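Local coordinates for protein putative TRAP PERIPLASMIC SOLUTE BINDING PROTEIN (Haemophilus influenzae, PDB 4PBQ) that probably serves as the periplasmic solute-binding component of a TRAP transport system, and holds L-gulonate in its pocket, at residues A[193-206]-A[215-229]. Sequence-based numbering, arbitrary orientation.
Sequences VFTALEQKVIDGQE and SGLYEVQKYIIQSNH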
# COMPACT_ATOMS: atom_id res chain seq x y z
N VAL A 193 5.27 -12.04 -10.06
CA VAL A 193 6.62 -11.88 -9.55
C VAL A 193 7.38 -13.21 -9.39
O VAL A 193 8.54 -13.31 -9.81
CB VAL A 193 6.62 -11.12 -8.23
CG1 VAL A 193 8.03 -11.12 -7.62
CG2 VAL A 193 6.14 -9.71 -8.47
N PHE A 194 6.76 -14.21 -8.77
CA PHE A 194 7.44 -15.49 -8.57
C PHE A 194 7.92 -16.07 -9.89
O PHE A 194 9.07 -16.52 -9.99
CB PHE A 194 6.53 -16.50 -7.86
CG PHE A 194 6.58 -16.44 -6.37
CD1 PHE A 194 7.68 -16.96 -5.68
CD2 PHE A 194 5.54 -15.89 -5.64
CE1 PHE A 194 7.73 -16.92 -4.30
CE2 PHE A 194 5.58 -15.84 -4.25
CZ PHE A 194 6.67 -16.35 -3.58
N THR A 195 7.04 -16.10 -10.89
CA THR A 195 7.42 -16.73 -12.15
C THR A 195 8.46 -15.90 -12.89
O THR A 195 9.34 -16.46 -13.52
CB THR A 195 6.20 -17.09 -13.03
OG1 THR A 195 6.64 -17.95 -14.08
CG2 THR A 195 5.53 -15.83 -13.62
N ALA A 196 8.38 -14.58 -12.78
CA ALA A 196 9.42 -13.72 -13.35
C ALA A 196 10.80 -13.96 -12.74
O ALA A 196 11.82 -13.94 -13.44
CB ALA A 196 9.05 -12.26 -13.25
N LEU A 197 10.84 -14.17 -11.43
CA LEU A 197 12.09 -14.54 -10.78
C LEU A 197 12.58 -15.90 -11.25
O LEU A 197 13.75 -16.06 -11.59
CB LEU A 197 11.92 -14.56 -9.25
CG LEU A 197 11.93 -13.19 -8.58
CD1 LEU A 197 11.40 -13.27 -7.16
CD2 LEU A 197 13.34 -12.61 -8.57
N GLU A 198 11.67 -16.87 -11.28
CA GLU A 198 12.02 -18.24 -11.64
C GLU A 198 12.57 -18.31 -13.06
O GLU A 198 13.49 -19.10 -13.35
CB GLU A 198 10.80 -19.15 -11.46
CG GLU A 198 11.10 -20.63 -11.41
CD GLU A 198 11.29 -21.24 -12.78
OE1 GLU A 198 10.79 -20.66 -13.77
OE2 GLU A 198 11.95 -22.31 -12.86
N GLN A 199 12.03 -17.46 -13.93
CA GLN A 199 12.46 -17.37 -15.33
C GLN A 199 13.68 -16.47 -15.54
O GLN A 199 14.10 -16.30 -16.67
CB GLN A 199 11.33 -16.84 -16.21
CG GLN A 199 10.19 -17.81 -16.46
CD GLN A 199 9.03 -17.13 -17.19
OE1 GLN A 199 9.10 -16.84 -18.38
NE2 GLN A 199 7.95 -16.86 -16.46
N LYS A 200 14.21 -15.89 -14.47
CA LYS A 200 15.37 -14.98 -14.53
C LYS A 200 15.12 -13.73 -15.37
O LYS A 200 16.04 -13.19 -16.00
CB LYS A 200 16.62 -15.70 -15.06
CG LYS A 200 17.02 -16.92 -14.27
CD LYS A 200 18.33 -17.51 -14.83
CE LYS A 200 18.90 -18.55 -13.93
NZ LYS A 200 18.10 -19.81 -13.94
N VAL A 201 13.88 -13.24 -15.34
CA VAL A 201 13.50 -12.04 -16.06
C VAL A 201 13.75 -10.81 -15.21
O VAL A 201 13.98 -9.72 -15.72
CB VAL A 201 12.01 -12.11 -16.49
CG1 VAL A 201 11.54 -10.82 -17.09
CG2 VAL A 201 11.82 -13.25 -17.48
N ILE A 202 13.67 -10.99 -13.89
CA ILE A 202 13.96 -9.92 -12.95
C ILE A 202 14.91 -10.47 -11.90
O ILE A 202 15.04 -11.69 -11.75
CB ILE A 202 12.68 -9.42 -12.24
CG1 ILE A 202 11.94 -10.56 -11.55
CG2 ILE A 202 11.73 -8.69 -13.27
CD1 ILE A 202 10.68 -10.10 -10.78
N ASP A 203 15.54 -9.57 -11.16
CA ASP A 203 16.44 -9.92 -10.07
C ASP A 203 15.79 -9.76 -8.69
O ASP A 203 16.27 -10.33 -7.70
CB ASP A 203 17.66 -9.03 -10.09
CG ASP A 203 18.45 -9.16 -11.37
OD1 ASP A 203 18.79 -10.31 -11.72
OD2 ASP A 203 18.70 -8.12 -12.03
N GLY A 204 14.72 -8.97 -8.64
CA GLY A 204 14.05 -8.70 -7.39
C GLY A 204 12.81 -7.85 -7.57
O GLY A 204 12.28 -7.66 -8.68
N GLN A 205 12.31 -7.37 -6.44
CA GLN A 205 11.09 -6.58 -6.40
C GLN A 205 11.16 -5.68 -5.17
O GLN A 205 12.19 -5.66 -4.49
CB GLN A 205 9.83 -7.50 -6.37
CG GLN A 205 9.70 -8.41 -5.15
CD GLN A 205 9.03 -7.74 -3.96
OE1 GLN A 205 7.90 -7.28 -4.05
NE2 GLN A 205 9.76 -7.64 -2.85
N GLU A 206 10.10 -4.93 -4.89
CA GLU A 206 10.08 -4.07 -3.70
C GLU A 206 8.67 -4.01 -3.12
O GLU A 206 7.70 -3.95 -3.85
CB GLU A 206 10.69 -2.69 -3.98
CG GLU A 206 10.19 -1.98 -5.22
CD GLU A 206 8.83 -1.35 -5.03
OE1 GLU A 206 8.71 -0.45 -4.15
OE2 GLU A 206 7.88 -1.76 -5.75
N SER A 215 4.03 -13.52 1.54
CA SER A 215 3.97 -14.04 0.17
C SER A 215 4.91 -15.22 -0.08
O SER A 215 4.76 -15.92 -1.09
CB SER A 215 4.37 -12.94 -0.81
OG SER A 215 5.74 -12.62 -0.61
N GLY A 216 5.86 -15.44 0.82
CA GLY A 216 6.91 -16.42 0.61
C GLY A 216 8.02 -15.93 -0.31
O GLY A 216 8.94 -16.69 -0.63
N LEU A 217 7.97 -14.67 -0.74
CA LEU A 217 9.05 -14.13 -1.59
C LEU A 217 10.41 -14.23 -0.91
O LEU A 217 11.44 -14.36 -1.59
CB LEU A 217 8.77 -12.68 -2.01
CG LEU A 217 7.84 -12.56 -3.21
CD1 LEU A 217 7.34 -11.10 -3.35
CD2 LEU A 217 8.53 -13.02 -4.48
N TYR A 218 10.46 -14.19 0.42
CA TYR A 218 11.74 -14.27 1.13
C TYR A 218 12.52 -15.57 0.82
O TYR A 218 13.75 -15.62 0.92
CB TYR A 218 11.53 -14.11 2.64
CG TYR A 218 10.88 -15.31 3.33
CD1 TYR A 218 9.50 -15.50 3.29
CD2 TYR A 218 11.65 -16.24 4.03
CE1 TYR A 218 8.92 -16.58 3.92
CE2 TYR A 218 11.07 -17.32 4.65
CZ TYR A 218 9.72 -17.49 4.59
OH TYR A 218 9.16 -18.57 5.22
N GLU A 219 11.79 -16.62 0.43
CA GLU A 219 12.41 -17.91 0.19
C GLU A 219 13.20 -17.93 -1.12
O GLU A 219 14.03 -18.80 -1.32
CB GLU A 219 11.34 -18.99 0.18
CG GLU A 219 10.70 -19.21 1.54
CD GLU A 219 9.79 -20.42 1.55
OE1 GLU A 219 9.03 -20.61 0.57
OE2 GLU A 219 9.85 -21.20 2.52
N VAL A 220 12.92 -16.97 -2.00
CA VAL A 220 13.59 -16.89 -3.29
C VAL A 220 14.31 -15.55 -3.49
O VAL A 220 14.64 -15.18 -4.61
CB VAL A 220 12.60 -17.12 -4.47
CG1 VAL A 220 12.08 -18.57 -4.47
CG2 VAL A 220 11.44 -16.12 -4.44
N GLN A 221 14.55 -14.85 -2.39
CA GLN A 221 15.23 -13.56 -2.43
C GLN A 221 16.19 -13.47 -1.26
O GLN A 221 15.78 -13.11 -0.15
CB GLN A 221 14.22 -12.41 -2.38
CG GLN A 221 13.24 -12.35 -3.53
CD GLN A 221 13.78 -11.54 -4.70
OE1 GLN A 221 13.40 -10.39 -4.89
NE2 GLN A 221 14.68 -12.14 -5.45
N LYS A 222 17.46 -13.74 -1.52
CA LYS A 222 18.49 -13.80 -0.47
C LYS A 222 18.61 -12.47 0.26
O LYS A 222 18.68 -12.44 1.49
CB LYS A 222 19.84 -14.17 -1.08
CG LYS A 222 20.96 -14.35 -0.06
CD LYS A 222 22.22 -14.92 -0.74
CE LYS A 222 23.18 -15.58 0.25
NZ LYS A 222 24.20 -14.65 0.82
N TYR A 223 18.66 -11.37 -0.48
CA TYR A 223 18.95 -10.08 0.11
C TYR A 223 17.73 -9.22 0.26
O TYR A 223 16.87 -9.16 -0.63
CB TYR A 223 20.02 -9.32 -0.70
CG TYR A 223 21.31 -10.09 -0.84
CD1 TYR A 223 22.25 -10.10 0.17
CD2 TYR A 223 21.56 -10.84 -1.98
CE1 TYR A 223 23.43 -10.81 0.05
CE2 TYR A 223 22.73 -11.56 -2.11
CZ TYR A 223 23.66 -11.54 -1.09
OH TYR A 223 24.83 -12.26 -1.22
N ILE A 224 17.66 -8.55 1.39
CA ILE A 224 16.64 -7.55 1.63
C ILE A 224 17.33 -6.28 2.04
O ILE A 224 18.09 -6.24 3.01
CB ILE A 224 15.62 -8.00 2.71
CG1 ILE A 224 14.93 -9.28 2.27
CG2 ILE A 224 14.60 -6.90 2.96
CD1 ILE A 224 14.00 -9.89 3.31
N ILE A 225 17.13 -5.25 1.25
CA ILE A 225 17.80 -3.98 1.47
C ILE A 225 16.80 -2.96 2.01
O ILE A 225 15.81 -2.61 1.34
CB ILE A 225 18.44 -3.51 0.16
CG1 ILE A 225 19.43 -4.58 -0.38
CG2 ILE A 225 19.13 -2.18 0.38
CD1 ILE A 225 18.82 -5.63 -1.37
N GLN A 226 17.06 -2.48 3.22
CA GLN A 226 16.11 -1.64 3.95
C GLN A 226 16.08 -0.19 3.49
O GLN A 226 16.37 0.74 4.24
CB GLN A 226 16.39 -1.71 5.43
CG GLN A 226 15.27 -1.20 6.29
CD GLN A 226 15.61 -1.39 7.75
OE1 GLN A 226 15.95 -0.43 8.46
NE2 GLN A 226 15.56 -2.64 8.21
N SER A 227 15.69 -0.01 2.25
CA SER A 227 15.63 1.31 1.64
C SER A 227 14.54 2.21 2.21
O SER A 227 14.75 3.40 2.40
CB SER A 227 15.45 1.15 0.13
OG SER A 227 14.39 0.26 -0.21
N ASN A 228 13.37 1.64 2.50
CA ASN A 228 12.23 2.40 2.98
C ASN A 228 11.99 3.63 2.10
O ASN A 228 11.77 4.74 2.59
CB ASN A 228 12.40 2.80 4.45
CG ASN A 228 12.44 1.60 5.37
OD1 ASN A 228 11.94 0.54 5.03
ND2 ASN A 228 13.03 1.76 6.56
N HIS A 229 12.07 3.41 0.79
CA HIS A 229 11.98 4.51 -0.18
C HIS A 229 10.60 5.14 -0.32
O HIS A 229 10.49 6.32 -0.65
CB HIS A 229 12.50 4.03 -1.54
CG HIS A 229 11.90 2.75 -2.01
ND1 HIS A 229 12.32 1.51 -1.57
CD2 HIS A 229 10.88 2.50 -2.88
CE1 HIS A 229 11.60 0.56 -2.14
NE2 HIS A 229 10.73 1.14 -2.96
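L217 meets F194 squarely over one ring face, a CH-pi contact in which L217 CD2 stands 3.9 Å from the ring centroid and only 10° off its normal. The carbonyl oxygen S215 O approaches the same ring differently, lying in its plane at the edge, 3.2 Å from F194 CZ. The two branches of L217 divide their work: CD2 also touches V193 CG1 at 3.7 Å, the two side chains crossing at about a right angle, while CD1 faces the bent side chain of Q205, whose amide is hydrogen-bonded through NE2 to S150 and through OE1 to N207. V220 CG2 adds an apolar contact that bridges F194 CE1 and L197 CD1.

Beyond this cluster the contact turns polar. The chain of Q221 bends at chi2 (-88°), bringing its amide across the end of L197 to the backbone near G204. There Q221 NE2 gives a nearly straight hydrogen bond of 3.3 Å to D203 O, arriving from above the carbonyl plane, and a second to V220 O; OE1 accepts from S150 in strand 136-151. With both ends of the amide engaged, its rotation is probably fixed.

At the far end H229 NE2 donates to E206 OE1 at 2.8 Å, in the imidazole plane but on the anti side of the carboxylate, the two planes being 51° apart. S227 OG pairs with H229 ND1, and R147 forms a salt bridge with the same E206 oxygen. Because R147 lines the L-gulonate pocket, E206 probably acts as a second-shell residue that positions it, with H229 holding E206 in turn. Strand 204-208, carrying Q205 and E206, thus runs from the edge of the apolar cluster between helix 193-198 and the 3-10 turn 217-219 toward the ligand site of this family 7 solute-binding fold.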